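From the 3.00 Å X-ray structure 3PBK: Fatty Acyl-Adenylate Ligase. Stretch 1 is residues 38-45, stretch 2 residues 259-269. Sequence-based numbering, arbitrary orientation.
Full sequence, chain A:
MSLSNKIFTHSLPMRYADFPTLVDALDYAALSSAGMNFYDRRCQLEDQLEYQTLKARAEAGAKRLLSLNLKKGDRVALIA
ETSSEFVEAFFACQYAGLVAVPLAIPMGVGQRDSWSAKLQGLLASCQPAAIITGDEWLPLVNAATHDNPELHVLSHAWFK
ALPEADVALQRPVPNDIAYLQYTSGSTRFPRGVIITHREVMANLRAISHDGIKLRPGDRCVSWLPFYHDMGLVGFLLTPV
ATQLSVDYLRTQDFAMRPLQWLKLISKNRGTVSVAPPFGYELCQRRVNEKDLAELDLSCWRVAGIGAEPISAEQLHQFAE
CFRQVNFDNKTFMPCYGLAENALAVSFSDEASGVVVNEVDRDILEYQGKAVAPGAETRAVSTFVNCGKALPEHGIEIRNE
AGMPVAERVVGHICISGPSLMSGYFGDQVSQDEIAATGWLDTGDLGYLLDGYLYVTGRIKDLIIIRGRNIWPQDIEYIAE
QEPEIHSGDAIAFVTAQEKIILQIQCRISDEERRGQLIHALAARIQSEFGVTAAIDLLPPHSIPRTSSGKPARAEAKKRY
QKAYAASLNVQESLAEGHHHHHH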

# COMPACT_ATOMS: atom_id res chain seq x y z
N PHE A 38 -1.11 7.11 19.71
CA PHE A 38 -2.18 6.22 19.30
C PHE A 38 -3.54 6.68 19.80
O PHE A 38 -3.75 6.80 21.00
N TYR A 39 -4.45 6.92 18.86
CA TYR A 39 -5.76 7.45 19.20
C TYR A 39 -6.86 6.42 19.01
O TYR A 39 -6.78 5.60 18.09
N ASP A 40 -7.87 6.44 19.88
CA ASP A 40 -9.02 5.54 19.76
C ASP A 40 -10.01 6.05 18.71
O ASP A 40 -9.75 7.05 18.05
N ARG A 41 -11.14 5.36 18.54
CA ARG A 41 -12.06 5.70 17.46
C ARG A 41 -12.87 6.98 17.71
O ARG A 41 -13.69 7.39 16.89
N ARG A 42 -12.63 7.61 18.85
CA ARG A 42 -13.22 8.91 19.15
C ARG A 42 -12.14 9.98 19.30
O ARG A 42 -12.29 10.93 20.07
N CYS A 43 -11.05 9.83 18.54
CA CYS A 43 -9.91 10.73 18.62
C CYS A 43 -9.57 11.11 20.05
O CYS A 43 -9.51 12.30 20.38
N GLN A 44 -9.36 10.10 20.88
CA GLN A 44 -8.92 10.29 22.24
C GLN A 44 -7.58 9.59 22.41
O GLN A 44 -7.44 8.42 22.03
N LEU A 45 -6.61 10.30 22.96
CA LEU A 45 -5.28 9.73 23.16
C LEU A 45 -5.36 8.49 24.05
O LEU A 45 -5.78 8.57 25.21
N LEU A 259 -14.64 9.86 8.74
CA LEU A 259 -14.39 11.25 9.10
C LEU A 259 -13.51 11.44 10.34
O LEU A 259 -12.97 12.52 10.58
N GLN A 260 -13.35 10.38 11.12
CA GLN A 260 -12.48 10.49 12.28
C GLN A 260 -11.03 10.78 11.86
O GLN A 260 -10.22 11.27 12.66
N TRP A 261 -10.71 10.48 10.61
CA TRP A 261 -9.40 10.76 10.03
C TRP A 261 -9.21 12.25 9.88
O TRP A 261 -8.21 12.81 10.32
N LEU A 262 -10.19 12.92 9.28
CA LEU A 262 -10.09 14.35 9.09
C LEU A 262 -10.20 15.03 10.45
O LEU A 262 -9.57 16.07 10.68
N LYS A 263 -11.00 14.46 11.34
CA LYS A 263 -11.09 14.96 12.70
C LYS A 263 -9.70 15.06 13.30
O LYS A 263 -9.24 16.13 13.69
N LEU A 264 -9.03 13.92 13.36
CA LEU A 264 -7.71 13.84 13.96
C LEU A 264 -6.78 14.90 13.39
O LEU A 264 -6.11 15.60 14.15
N ILE A 265 -6.75 15.03 12.07
CA ILE A 265 -5.90 16.05 11.45
C ILE A 265 -6.21 17.41 12.05
O ILE A 265 -5.33 18.07 12.59
N SER A 266 -7.47 17.83 11.96
CA SER A 266 -7.88 19.15 12.45
C SER A 266 -7.65 19.33 13.96
O SER A 266 -7.38 20.45 14.43
N LYS A 267 -7.74 18.24 14.71
CA LYS A 267 -7.59 18.26 16.16
C LYS A 267 -6.20 18.71 16.60
O LYS A 267 -6.05 19.53 17.51
N ASN A 268 -5.18 18.17 15.95
CA ASN A 268 -3.80 18.45 16.33
C ASN A 268 -3.10 19.32 15.31
O ASN A 268 -1.86 19.39 15.30
N ARG A 269 -3.87 19.98 14.45
CA ARG A 269 -3.27 20.77 13.39
C ARG A 269 -2.29 19.92 12.58
O ARG A 269 -1.20 20.37 12.23

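The end of a strand and the turn that follows it (residues 38–45) pack against one side of the helix that carries Q260 to K267, burying 380 Å² in total. The backbones come closest at C43 and L264, whose CA atoms lie 6.0 Å apart.

From the strand, Y39 points toward the helix. Its m rotamer (chi1 −80°) lays the ring beside L264, which starts sideways from the helix; chi1 near t (−152°) and an off-well chi2 of −103° bring its end nearer. L264 CD2 thus sits 3.9 Å from the centroid of the Y39 ring, only 6° off the normal, a CH-pi contact over one face. The ring reaches on to the end of the helix, where Y39 CE2 lies 4.1 Å from K267 CE and Y39 OH 3.0 Å from N268 OD1. N268, also m, points toward the strand and is the first residue to leave helical geometry.

C43 is the other residue of this stretch that points toward the helix. Its backbone takes positive phi (41°), and the m rotamer places C43 SG among three helix residues, 3.9 Å from K263 CB, 4.2 Å from L264 CB and beside the side chain of Q260, which points toward the turn with chi1 and chi2 both m.

K267 extends along the turn with chi1 to chi3 all t, then bends at chi4 (90°, p), and K267 NZ donates a hydrogen bond to C43 O at 3.1 Å. Its aliphatic portion is used as well: K267 CD lies 4.3 Å from C43 CB.

The turn is braced internally by D40, whose p rotamer directs D40 OD1 over the turn that follows to accept hydrogen bonds from R42 N (2.6 Å) and Q44 N (3.2 Å). R42 points away from the helix, and the end of R41 leads away too.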

# COMPACT_ATOMS: atom_id res chain seq x y z
CB PHE A 38 -1.89 4.82 19.81
CG PHE A 38 -0.54 4.32 19.42
CD1 PHE A 38 -0.38 3.55 18.28
CD2 PHE A 38 0.57 4.63 20.19
CE1 PHE A 38 0.87 3.08 17.92
CE2 PHE A 38 1.83 4.16 19.84
CZ PHE A 38 1.97 3.38 18.70
CB TYR A 39 -6.06 8.68 18.35
CG TYR A 39 -5.39 9.94 18.85
CD1 TYR A 39 -4.08 10.23 18.52
CD2 TYR A 39 -6.06 10.83 19.67
CE1 TYR A 39 -3.46 11.38 18.97
CE2 TYR A 39 -5.45 11.99 20.13
CZ TYR A 39 -4.15 12.26 19.78
OH TYR A 39 -3.53 13.41 20.24
CB ASP A 40 -9.68 5.29 21.13
CG ASP A 40 -10.58 6.45 21.60
OD1 ASP A 40 -10.91 7.34 20.79
OD2 ASP A 40 -10.96 6.45 22.80
CB ARG A 41 -12.98 4.53 17.11
CG ARG A 41 -14.04 4.23 18.15
CD ARG A 41 -15.11 3.30 17.58
NE ARG A 41 -15.87 2.64 18.63
CZ ARG A 41 -15.44 1.59 19.34
NH1 ARG A 41 -14.24 1.08 19.11
NH2 ARG A 41 -16.21 1.06 20.28
CB ARG A 42 -14.07 8.85 20.41
CG ARG A 42 -15.38 8.14 20.20
CD ARG A 42 -16.38 8.47 21.30
NE ARG A 42 -17.70 7.94 20.99
CZ ARG A 42 -18.15 6.75 21.41
NH1 ARG A 42 -17.39 5.98 22.17
NH2 ARG A 42 -19.37 6.35 21.06
CB CYS A 43 -10.13 11.97 17.78
SG CYS A 43 -10.47 11.52 16.10
CB GLN A 44 -9.95 9.71 23.21
CG GLN A 44 -11.25 10.49 23.25
CD GLN A 44 -11.01 11.93 23.63
OE1 GLN A 44 -10.29 12.22 24.59
NE2 GLN A 44 -11.60 12.86 22.86
CB LEU A 45 -4.33 10.74 23.79
CG LEU A 45 -2.85 10.62 23.41
CD1 LEU A 45 -1.99 11.08 24.57
CD2 LEU A 45 -2.47 9.21 22.98
CB LEU A 259 -15.72 11.99 9.26
CG LEU A 259 -16.28 12.57 7.96
CD1 LEU A 259 -15.51 13.82 7.57
CD2 LEU A 259 -16.30 11.54 6.81
CB GLN A 260 -12.62 9.26 13.17
CG GLN A 260 -13.93 9.27 13.96
CD GLN A 260 -14.07 10.51 14.84
OE1 GLN A 260 -13.56 10.56 15.96
NE2 GLN A 260 -14.78 11.52 14.34
CB TRP A 261 -9.28 10.05 8.67
CG TRP A 261 -8.10 10.42 7.85
CD1 TRP A 261 -6.87 10.75 8.30
CD2 TRP A 261 -8.02 10.45 6.42
NE1 TRP A 261 -6.03 11.02 7.25
CE2 TRP A 261 -6.72 10.83 6.08
CE3 TRP A 261 -8.94 10.20 5.40
CZ2 TRP A 261 -6.30 10.97 4.76
CZ3 TRP A 261 -8.52 10.34 4.08
CH2 TRP A 261 -7.22 10.72 3.77
CB LEU A 262 -11.19 14.86 8.15
CG LEU A 262 -11.36 14.13 6.82
CD1 LEU A 262 -12.32 14.89 5.93
CD2 LEU A 262 -10.03 13.95 6.13
CB LYS A 263 -11.94 14.02 13.55
CG LYS A 263 -13.43 14.22 13.43
CD LYS A 263 -13.90 15.46 14.18
CE LYS A 263 -15.15 15.16 15.00
NZ LYS A 263 -16.04 14.16 14.34
CB LEU A 264 -7.14 12.43 13.78
CG LEU A 264 -6.15 11.90 14.81
CD1 LEU A 264 -4.75 11.97 14.27
CD2 LEU A 264 -6.25 12.66 16.10
CB ILE A 265 -6.08 16.11 9.92
CG1 ILE A 265 -5.50 14.88 9.25
CG2 ILE A 265 -5.39 17.34 9.36
CD1 ILE A 265 -5.78 14.82 7.77
CB SER A 266 -9.34 19.41 12.11
OG SER A 266 -9.83 20.53 12.81
CB LYS A 267 -7.87 16.88 16.76
CG LYS A 267 -7.89 16.86 18.29
CD LYS A 267 -7.82 15.43 18.82
CE LYS A 267 -7.81 15.39 20.34
NZ LYS A 267 -9.19 15.31 20.93
CB ASN A 268 -3.03 17.14 16.50
CG ASN A 268 -3.48 16.35 17.70
OD1 ASN A 268 -3.15 15.17 17.84
ND2 ASN A 268 -4.24 16.99 18.59
CB ARG A 269 -2.54 21.98 13.98
CG ARG A 269 -3.44 22.92 14.74
CD ARG A 269 -4.33 23.71 13.80
NE ARG A 269 -5.52 22.96 13.42
CZ ARG A 269 -6.25 23.21 12.34
NH1 ARG A 269 -5.90 24.19 11.50
NH2 ARG A 269 -7.32 22.48 12.08